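Local coordinates for extracellular sialidase/neuraminidase, putative (Aspergillus fumigatus, PDB 2XZI), which hydrolyses sialic-acid glycosides, acting as a KDNase that prefers deaminoneuraminic acid, and is built as a six-bladed sialidase beta-propeller, at residues R306-Y311 against K316-G321; P288-F293 against F375-I380; V109-T114 against G190-T195. All coordinates share one frame; numbering follows the deposited sequence.

Contact 1: R306-Y311 against K316-G321; sequences RVRISY and KKFNYG
R306 opens the contact by lying flat on the ring of Y320: guanidinium and ring centres are 3.7 Å apart and the planes differ by only 7°, which defines a cation-pi stack over the face. The same residue is met a second time at the guanidinium edge, where R306 NH1 donates to Y320 O at 2.9 Å, nearly in the guanidinium plane, so the stack and the bond together fix its rotation. One residue on, V307 O receives a CA-H...O contact from G321 CA at 3.1 Å, just before the chain enters strand 322-323. R308 runs extended from CG to NE, and its NH1 reaches N319 O at 3.0 Å; R306 NH1 lies over the rim of the R308 guanidinium, and each arginine donates to a backbone carbonyl. I309 pairs twice with N319. Its N donates to N319 OD1 at 2.9 Å with an almost straight N-H...O angle of 178°, though from above the amide plane, and I309 O accepts from N319 N. With CG between the backbone N and the carbonyl carbon (chi1 64°), the N319 amide turns back to I309 N beside the backbone N-H bond. S310 splits its work: OG donates to K317 O at 2.7 Å and also accepts from D312 N, while CB packs over the centre of the F318 ring, 3.6 Å from its centroid, as a CH-pi contact. Past the strand end, a water accepts from Y311 N and donates to K317 O. The chemistry implies that side chains do much of the pairing here, N319 OD1 standing where a neighbouring strand would offer a backbone carbonyl, and that the carbonyl dipoles of N319 and Y320 probably ease the closeness of the two arginines.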
loop_
_atom_site.group_PDB
_atom_site.type_symbol
_atom_site.label_atom_id
_atom_site.label_comp_id
_atom_site.label_asym_id
_atom_site.label_seq_id
_atom_site.Cartn_x
_atom_site.Cartn_y
_atom_site.Cartn_z
ATOM N N ARG A 306 -6.444 -3.026 -12.931
ATOM C CA ARG A 306 -7.844 -2.718 -13.158
ATOM C C ARG A 306 -8.423 -2.118 -11.900
ATOM O O ARG A 306 -8.345 -2.741 -10.837
ATOM C CB ARG A 306 -8.586 -4.017 -13.441
ATOM C CG ARG A 306 -10.061 -3.852 -13.817
ATOM C CD ARG A 306 -10.258 -3.914 -15.334
ATOM N NE ARG A 306 -9.932 -5.238 -15.867
ATOM C CZ ARG A 306 -10.715 -6.316 -15.769
ATOM N NH1 ARG A 306 -11.902 -6.254 -15.160
ATOM N NH2 ARG A 306 -10.296 -7.471 -16.274
ATOM N N VAL A 307 -9.005 -0.932 -12.026
ATOM C CA VAL A 307 -9.709 -0.303 -10.904
ATOM C C VAL A 307 -11.207 -0.559 -11.069
ATOM O O VAL A 307 -11.719 -0.459 -12.186
ATOM C CB VAL A 307 -9.359 1.210 -10.782
ATOM C CG1 VAL A 307 -9.879 2.031 -11.985
ATOM C CG2 VAL A 307 -9.874 1.756 -9.458
ATOM N N ARG A 308 -11.892 -0.893 -9.973
ATOM C CA ARG A 308 -13.292 -1.304 -10.004
ATOM C C ARG A 308 -14.120 -0.649 -8.918
ATOM O O ARG A 308 -13.576 -0.225 -7.881
ATOM C CB ARG A 308 -13.387 -2.805 -9.750
ATOM C CG ARG A 308 -12.589 -3.687 -10.709
ATOM C CD ARG A 308 -12.714 -5.088 -10.180
ATOM N NE ARG A 308 -11.865 -6.089 -10.808
ATOM C CZ ARG A 308 -12.298 -6.992 -11.680
ATOM N NH1 ARG A 308 -13.570 -6.975 -12.093
ATOM N NH2 ARG A 308 -11.458 -7.918 -12.129
ATOM N N ILE A 309 -15.442 -0.644 -9.131
ATOM C CA ILE A 309 -16.417 -0.119 -8.165
ATOM C C ILE A 309 -17.409 -1.210 -7.762
ATOM O O ILE A 309 -17.899 -1.969 -8.616
ATOM C CB ILE A 309 -17.195 1.096 -8.718
ATOM C CG1 ILE A 309 -16.248 2.258 -9.091
ATOM C CG2 ILE A 309 -18.285 1.561 -7.746
ATOM C CD1 ILE A 309 -16.828 3.263 -10.122
ATOM N N SER A 310 -17.697 -1.300 -6.463
ATOM C CA SER A 310 -18.852 -2.091 -6.019
ATOM C C SER A 310 -19.864 -1.168 -5.380
ATOM O O SER A 310 -19.489 -0.303 -4.585
ATOM C CB SER A 310 -18.456 -3.161 -5.007
ATOM O OG SER A 310 -19.623 -3.879 -4.577
ATOM N N TYR A 311 -21.141 -1.402 -5.681
ATOM C CA TYR A 311 -22.257 -0.698 -5.061
ATOM C C TYR A 311 -22.925 -1.548 -3.979
ATOM O O TYR A 311 -23.884 -1.101 -3.342
ATOM C CB TYR A 311 -23.288 -0.327 -6.127
ATOM C CG TYR A 311 -22.730 0.563 -7.197
ATOM C CD1 TYR A 311 -22.580 1.924 -6.972
ATOM C CD2 TYR A 311 -22.330 0.040 -8.429
ATOM C CE1 TYR A 311 -22.062 2.765 -7.957
ATOM C CE2 TYR A 311 -21.817 0.869 -9.425
ATOM C CZ TYR A 311 -21.678 2.218 -9.177
ATOM O OH TYR A 311 -21.173 3.027 -10.166
ATOM N N LYS A 316 -20.087 -7.501 -2.317
ATOM C CA LYS A 316 -20.111 -8.852 -2.863
ATOM C C LYS A 316 -19.520 -8.906 -4.263
ATOM O O LYS A 316 -18.700 -9.781 -4.541
ATOM C CB LYS A 316 -21.522 -9.449 -2.861
ATOM C CG LYS A 316 -21.543 -10.926 -3.282
ATOM C CD LYS A 316 -22.858 -11.613 -2.946
ATOM C CE LYS A 316 -23.756 -11.750 -4.168
ATOM N NZ LYS A 316 -24.648 -12.943 -4.048
ATOM N N LYS A 317 -19.948 -7.978 -5.120
ATOM C CA LYS A 317 -19.541 -7.960 -6.523
ATOM C C LYS A 317 -19.026 -6.591 -6.922
ATOM O O LYS A 317 -19.647 -5.563 -6.624
ATOM C CB LYS A 317 -20.701 -8.358 -7.453
ATOM C CG LYS A 317 -20.242 -8.700 -8.867
ATOM C CD LYS A 317 -21.398 -8.959 -9.823
ATOM C CE LYS A 317 -20.898 -9.548 -11.134
ATOM N NZ LYS A 317 -19.814 -8.723 -11.760
ATOM N N PHE A 318 -17.897 -6.604 -7.620
ATOM C CA PHE A 318 -17.362 -5.415 -8.276
ATOM C C PHE A 318 -17.659 -5.453 -9.773
ATOM O O PHE A 318 -17.757 -6.538 -10.373
ATOM C CB PHE A 318 -15.848 -5.311 -8.045
ATOM C CG PHE A 318 -15.477 -4.914 -6.647
ATOM C CD1 PHE A 318 -15.490 -5.843 -5.614
ATOM C CD2 PHE A 318 -15.144 -3.595 -6.358
ATOM C CE1 PHE A 318 -15.169 -5.476 -4.310
ATOM C CE2 PHE A 318 -14.836 -3.217 -5.050
ATOM C CZ PHE A 318 -14.852 -4.154 -4.024
ATOM N N ASN A 319 -17.805 -4.281 -10.375
ATOM C CA ASN A 319 -18.008 -4.190 -11.819
ATOM C C ASN A 319 -16.705 -4.531 -12.550
ATOM O O ASN A 319 -15.679 -4.814 -11.923
ATOM C CB ASN A 319 -18.590 -2.827 -12.247
ATOM C CG ASN A 319 -17.662 -1.614 -11.962
ATOM O OD1 ASN A 319 -16.490 -1.744 -11.589
ATOM N ND2 ASN A 319 -18.206 -0.416 -12.180
ATOM N N TYR A 320 -16.746 -4.526 -13.877
ATOM C CA TYR A 320 -15.541 -4.754 -14.653
ATOM C C TYR A 320 -14.513 -3.661 -14.353
ATOM O O TYR A 320 -13.315 -3.951 -14.185
ATOM C CB TYR A 320 -15.875 -4.795 -16.152
ATOM C CG TYR A 320 -14.674 -5.039 -17.038
ATOM C CD1 TYR A 320 -13.769 -4.011 -17.319
ATOM C CD2 TYR A 320 -14.431 -6.300 -17.582
ATOM C CE1 TYR A 320 -12.655 -4.219 -18.113
ATOM C CE2 TYR A 320 -13.304 -6.518 -18.401
ATOM C CZ TYR A 320 -12.428 -5.466 -18.653
ATOM O OH TYR A 320 -11.310 -5.637 -19.444
ATOM N N GLY A 321 -14.981 -2.418 -14.322
ATOM C CA GLY A 321 -14.129 -1.282 -14.016
ATOM C C GLY A 321 -13.416 -0.798 -15.254
ATOM O O GLY A 321 -13.982 -0.809 -16.354
HETATM O O HOH W 1 -21.728 -3.744 -7.427
#

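Contact 2: P288-F293 against F375-I380; sequences PARTIF and FNLSWI
L377 meets R290 from the opposite direction, methyl against flat group: CD1 lies over the centre of the guanidinium face, 3.5 Å from R290 CZ. The other branch, L377 CD2, touches I292 CD1 at 4.0 Å, so the leucine fork spans two residues that point to the same side of one strand. Behind this first shell the guanidinium is fixed in orientation. P288 O covers the rim of the opposite guanidinium face, 3.5 Å above the plane, while D3 forms a salt bridge with NH2 and N284 OD1 bonds to NH1; the N-H edge is thus used by D3 and N284, while L377 CD1 covers one face. On the other side, L377 is placed by the start of its helix: N376 is the N-cap, and its OD1 accepts from W379 N at 2.9 Å, as well as from Y11 N, which ties the helix start to the N-terminal chain. Strand 290-294 runs between strands 279-284 and 305-310 of one propeller blade. Helix 377-381, which directly follows strand 368-375 of the last blade, lays L377 against the sheet of strand 290-294, with Y283 and I349 completing the apolar surroundings at the junction of the two blades.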
loop_
_atom_site.group_PDB
_atom_site.type_symbol
_atom_site.label_atom_id
_atom_site.label_comp_id
_atom_site.label_asym_id
_atom_site.label_seq_id
_atom_site.Cartn_x
_atom_site.Cartn_y
_atom_site.Cartn_z
ATOM N N PRO A 288 -25.204 6.864 -4.405
ATOM C CA PRO A 288 -24.954 5.432 -4.239
ATOM C C PRO A 288 -23.624 5.185 -3.533
ATOM O O PRO A 288 -22.602 5.738 -3.938
ATOM C CB PRO A 288 -24.916 4.914 -5.683
ATOM C CG PRO A 288 -24.499 6.097 -6.508
ATOM C CD PRO A 288 -24.786 7.352 -5.735
ATOM N N ALA A 289 -23.645 4.380 -2.475
ATOM C CA ALA A 289 -22.432 4.041 -1.735
ATOM C C ALA A 289 -21.477 3.249 -2.621
ATOM O O ALA A 289 -21.919 2.405 -3.408
ATOM C CB ALA A 289 -22.781 3.253 -0.500
ATOM N N ARG A 290 -20.178 3.533 -2.507
ATOM C CA ARG A 290 -19.179 2.896 -3.371
ATOM C C ARG A 290 -17.937 2.449 -2.611
ATOM O O ARG A 290 -17.412 3.192 -1.770
ATOM C CB ARG A 290 -18.762 3.860 -4.493
ATOM C CG ARG A 290 -19.925 4.390 -5.381
ATOM C CD ARG A 290 -19.386 5.293 -6.483
ATOM N NE ARG A 290 -20.328 6.254 -7.077
ATOM C CZ ARG A 290 -20.622 7.450 -6.563
ATOM N NH1 ARG A 290 -20.120 7.852 -5.398
ATOM N NH2 ARG A 290 -21.435 8.256 -7.225
ATOM N N THR A 291 -17.463 1.245 -2.941
ATOM C CA THR A 291 -16.167 0.739 -2.544
ATOM C C THR A 291 -15.383 0.589 -3.829
ATOM O O THR A 291 -15.924 0.132 -4.853
ATOM C CB THR A 291 -16.273 -0.636 -1.857
ATOM O OG1 THR A 291 -17.170 -0.566 -0.744
ATOM C CG2 THR A 291 -14.929 -1.104 -1.339
ATOM N N ILE A 292 -14.115 1.000 -3.784
ATOM C CA ILE A 292 -13.184 0.915 -4.908
ATOM C C ILE A 292 -12.150 -0.189 -4.633
ATOM O O ILE A 292 -11.677 -0.352 -3.506
ATOM C CB ILE A 292 -12.426 2.269 -5.128
ATOM C CG1 ILE A 292 -13.326 3.513 -4.946
ATOM C CG2 ILE A 292 -11.696 2.244 -6.477
ATOM C CD1 ILE A 292 -14.539 3.613 -5.907
ATOM N N PHE A 293 -11.813 -0.955 -5.672
ATOM C CA PHE A 293 -10.791 -2.000 -5.574
ATOM C C PHE A 293 -9.808 -1.886 -6.737
ATOM O O PHE A 293 -10.205 -1.548 -7.857
ATOM C CB PHE A 293 -11.428 -3.392 -5.554
ATOM C CG PHE A 293 -10.429 -4.494 -5.384
ATOM C CD1 PHE A 293 -9.812 -4.713 -4.154
ATOM C CD2 PHE A 293 -10.071 -5.303 -6.464
ATOM C CE1 PHE A 293 -8.872 -5.718 -3.985
ATOM C CE2 PHE A 293 -9.120 -6.320 -6.305
ATOM C CZ PHE A 293 -8.517 -6.526 -5.054
ATOM N N PHE A 375 -7.708 10.012 -11.066
ATOM C CA PHE A 375 -8.828 9.851 -11.984
ATOM C C PHE A 375 -10.104 9.986 -11.200
ATOM O O PHE A 375 -10.117 9.757 -9.992
ATOM C CB PHE A 375 -8.764 8.495 -12.718
ATOM C CG PHE A 375 -8.473 7.315 -11.825
ATOM C CD1 PHE A 375 -9.484 6.707 -11.119
ATOM C CD2 PHE A 375 -7.186 6.797 -11.722
ATOM C CE1 PHE A 375 -9.226 5.615 -10.307
ATOM C CE2 PHE A 375 -6.925 5.701 -10.913
ATOM C CZ PHE A 375 -7.961 5.109 -10.209
ATOM N N ASN A 376 -11.178 10.396 -11.862
ATOM C CA ASN A 376 -12.463 10.456 -11.189
ATOM C C ASN A 376 -13.327 9.238 -11.461
ATOM O O ASN A 376 -12.966 8.352 -12.242
ATOM C CB ASN A 376 -13.204 11.768 -11.472
ATOM C CG ASN A 376 -13.525 11.983 -12.945
ATOM O OD1 ASN A 376 -13.215 11.158 -13.820
ATOM N ND2 ASN A 376 -14.144 13.118 -13.223
ATOM N N LEU A 377 -14.452 9.174 -10.762
ATOM C CA LEU A 377 -15.384 8.066 -10.929
ATOM C C LEU A 377 -15.866 8.003 -12.369
ATOM O O LEU A 377 -15.995 6.915 -12.935
ATOM C CB LEU A 377 -16.568 8.205 -9.977
ATOM C CG LEU A 377 -16.271 8.038 -8.492
ATOM C CD1 LEU A 377 -17.522 8.434 -7.727
ATOM C CD2 LEU A 377 -15.819 6.613 -8.152
ATOM N N SER A 378 -16.118 9.171 -12.967
ATOM C CA SER A 378 -16.532 9.225 -14.365
ATOM C C SER A 378 -15.550 8.519 -15.288
ATOM O O SER A 378 -15.953 7.810 -16.189
ATOM C CB SER A 378 -16.661 10.661 -14.827
ATOM O OG SER A 378 -16.975 10.661 -16.201
ATOM N N TRP A 379 -14.258 8.702 -15.044
ATOM C CA TRP A 379 -13.266 8.020 -15.864
ATOM C C TRP A 379 -13.428 6.497 -15.774
ATOM O O TRP A 379 -13.414 5.805 -16.796
ATOM C CB TRP A 379 -11.839 8.459 -15.525
ATOM C CG TRP A 379 -10.833 7.813 -16.409
ATOM C CD1 TRP A 379 -10.447 8.226 -17.649
ATOM C CD2 TRP A 379 -10.101 6.615 -16.137
ATOM N NE1 TRP A 379 -9.507 7.369 -18.164
ATOM C CE2 TRP A 379 -9.269 6.372 -17.255
ATOM C CE3 TRP A 379 -10.054 5.725 -15.051
ATOM C CZ2 TRP A 379 -8.403 5.269 -17.324
ATOM C CZ3 TRP A 379 -9.180 4.639 -15.110
ATOM C CH2 TRP A 379 -8.366 4.422 -16.239
ATOM N N ILE A 380 -13.620 5.969 -14.569
ATOM C CA ILE A 380 -13.809 4.529 -14.420
ATOM C C ILE A 380 -15.069 4.072 -15.147
ATOM O O ILE A 380 -15.042 3.094 -15.901
ATOM C CB ILE A 380 -13.936 4.109 -12.947
ATOM C CG1 ILE A 380 -12.707 4.553 -12.140
ATOM C CG2 ILE A 380 -14.111 2.592 -12.838
ATOM C CD1 ILE A 380 -12.806 4.286 -10.611
#

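Contact 3: V109-T114 against G190-T195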
loop_
_atom_site.group_PDB
_atom_site.type_symbol
_atom_site.label_atom_id
_atom_site.label_comp_id
_atom_site.label_asym_id
_atom_site.label_seq_id
_atom_site.Cartn_x
_atom_site.Cartn_y
_atom_site.Cartn_z
ATOM N N VAL A 109 -4.531 7.714 8.831
ATOM C CA VAL A 109 -4.712 9.057 9.345
ATOM C C VAL A 109 -5.781 9.020 10.438
ATOM O O VAL A 109 -6.902 8.576 10.213
ATOM C CB VAL A 109 -5.113 10.048 8.234
ATOM C CG1 VAL A 109 -5.337 11.453 8.838
ATOM C CG2 VAL A 109 -4.062 10.090 7.108
ATOM N N ASP A 110 -5.407 9.479 11.634
ATOM C CA ASP A 110 -6.352 9.533 12.757
ATOM C C ASP A 110 -7.122 10.857 12.791
ATOM O O ASP A 110 -6.774 11.787 12.063
ATOM C CB ASP A 110 -5.648 9.252 14.086
ATOM C CG ASP A 110 -6.527 8.491 15.074
ATOM O OD1 ASP A 110 -7.778 8.510 14.934
ATOM O OD2 ASP A 110 -5.955 7.872 15.995
ATOM N N ASP A 111 -8.154 10.942 13.644
ATOM C CA ASP A 111 -9.115 12.068 13.633
ATOM C C ASP A 111 -8.481 13.417 13.966
ATOM O O ASP A 111 -8.984 14.477 13.551
ATOM C CB ASP A 111 -10.252 11.849 14.645
ATOM C CG ASP A 111 -11.037 10.576 14.409
ATOM O OD1 ASP A 111 -10.900 9.949 13.334
ATOM O OD2 ASP A 111 -11.809 10.208 15.317
ATOM N N ASP A 112 -7.410 13.376 14.753
ATOM C CA ASP A 112 -6.690 14.576 15.186
ATOM C C ASP A 112 -5.638 15.005 14.171
ATOM O O ASP A 112 -4.898 15.956 14.404
ATOM C CB ASP A 112 -6.010 14.319 16.534
ATOM C CG ASP A 112 -4.924 13.253 16.454
ATOM O OD1 ASP A 112 -5.067 12.294 15.645
ATOM O OD2 ASP A 112 -3.908 13.370 17.166
ATOM N N ASN A 113 -5.588 14.273 13.056
ATOM C CA ASN A 113 -4.525 14.373 12.043
ATOM C C ASN A 113 -3.160 13.818 12.422
ATOM O O ASN A 113 -2.190 14.055 11.708
ATOM C CB ASN A 113 -4.407 15.768 11.400
ATOM C CG ASN A 113 -3.858 15.694 10.003
ATOM O OD1 ASN A 113 -4.198 14.780 9.243
ATOM N ND2 ASN A 113 -2.980 16.638 9.651
ATOM N N THR A 114 -3.061 13.057 13.518
ATOM C CA THR A 114 -1.855 12.243 13.690
ATOM C C THR A 114 -1.828 11.222 12.542
ATOM O O THR A 114 -2.828 10.534 12.287
ATOM C CB THR A 114 -1.826 11.496 15.019
ATOM O OG1 THR A 114 -1.681 12.453 16.080
ATOM C CG2 THR A 114 -0.663 10.509 15.083
ATOM N N GLY A 190 -4.246 1.435 6.545
ATOM C CA GLY A 190 -5.297 1.147 7.524
ATOM C C GLY A 190 -6.471 2.096 7.358
ATOM O O GLY A 190 -6.467 2.980 6.483
ATOM N N ILE A 191 -7.489 1.909 8.201
ATOM C CA ILE A 191 -8.724 2.678 8.111
ATOM C C ILE A 191 -9.205 3.138 9.466
ATOM O O ILE A 191 -8.798 2.598 10.496
ATOM C CB ILE A 191 -9.865 1.865 7.424
ATOM C CG1 ILE A 191 -10.189 0.602 8.241
ATOM C CG2 ILE A 191 -9.500 1.577 5.953
ATOM C CD1 ILE A 191 -11.300 -0.231 7.672
ATOM N N ARG A 192 -10.087 4.134 9.445
ATOM C CA ARG A 192 -10.824 4.573 10.634
ATOM C C ARG A 192 -12.292 4.259 10.403
ATOM O O ARG A 192 -12.863 4.654 9.370
ATOM C CB ARG A 192 -10.601 6.070 10.872
ATOM C CG ARG A 192 -11.169 6.628 12.180
ATOM C CD ARG A 192 -12.537 7.239 11.955
ATOM N NE ARG A 192 -12.935 8.160 13.031
ATOM C CZ ARG A 192 -14.189 8.533 13.274
ATOM N NH1 ARG A 192 -15.197 8.074 12.531
ATOM N NH2 ARG A 192 -14.445 9.372 14.267
ATOM N N LEU A 193 -12.908 3.584 11.375
ATOM C CA LEU A 193 -14.288 3.120 11.259
ATOM C C LEU A 193 -15.283 4.221 11.599
ATOM O O LEU A 193 -14.952 5.150 12.342
ATOM C CB LEU A 193 -14.518 1.922 12.179
ATOM C CG LEU A 193 -13.541 0.755 12.009
ATOM C CD1 LEU A 193 -13.996 -0.419 12.892
ATOM C CD2 LEU A 193 -13.501 0.285 10.570
ATOM N N THR A 194 -16.502 4.081 11.082
ATOM C CA THR A 194 -17.594 4.982 11.455
ATOM C C THR A 194 -17.721 5.038 12.982
ATOM O O THR A 194 -17.985 6.088 13.534
ATOM C CB THR A 194 -18.937 4.552 10.818
ATOM O OG1 THR A 194 -19.209 3.188 11.171
ATOM C CG2 THR A 194 -18.880 4.702 9.306
ATOM N N THR A 195 -17.508 3.909 13.651
ATOM C CA THR A 195 -17.613 3.823 15.112
ATOM C C THR A 195 -16.386 4.343 15.895
ATOM O O THR A 195 -16.391 4.381 17.138
ATOM C CB THR A 195 -17.934 2.399 15.526
ATOM O OG1 THR A 195 -17.115 1.493 14.769
ATOM C CG2 THR A 195 -19.395 2.091 15.215
#
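A type I beta turn, D110 to N113, closes the hairpin between strands 101-109 and 115-122, and its corner residue D111 forms a surface salt bridge with R192 on the first strand of the next blade. R192 grips the carboxylate side-on with two nitrogens. NE donates to D111 OD1 at 2.7 Å, using the syn lone pair of that oxygen but tilted out of the guanidinium plane; NH2 donates to D111 OD2 at 3.0 Å, this time in the guanidinium plane but from above the carboxylate. The two planes stand 54° apart, so the pair is twisted and not the flat, coplanar fork. R192 gets there with CG anti to its own backbone N (chi1 -173°) and a bend at chi2 that swings NE toward the turn. The evidence carries a limit: D111 was modelled in two conformers and also touches a crystal neighbour, so the bridge is described for one conformer only, and its persistence in solution is uncertain. The turn is held by its own bonds. N113 N donates to D110 O at 2.9 Å, the bond that closes it, while D110 N donates to T114 O and D111 N to D110 OD1. D112 OD1 accepts from T114 N at 3.0 Å, an Asx turn, and D112 OD2 accepts from T114 OG1 at 2.6 Å. D110 is further anchored by R216 and G214. N113 and T114 bond to D161 and R159, which lie in a loop whose sequence fits the sialidase Asp box. A tight hairpin turn braced by an Asp-box loop, and bridged to the adjoining blade, fits the sialidase beta-propeller, where such boxes lie on the face away from the active site.

Contacts 1 and 2 form one continuous region, their centres 9 Å apart: strands 290-294 and 305-310 are neighbours in a sheet, probably joined by R308 N to F293 O and S310 N to T291 O, both 2.8 Å. Along the chain, contact 1 is nested inside the loop that contact 2 closes. Contact 3 belongs to other blades and comes earlier in sequence, its centre 25 Å from that of contact 1 and 21 Å from that of contact 2, with nearest atoms about 13 and 9 Å away. None of the six segments supplies a residue to either deamino-alpha-neuraminic acid pocket; the side chain of R306 lies about 14 Å from a bound ligand.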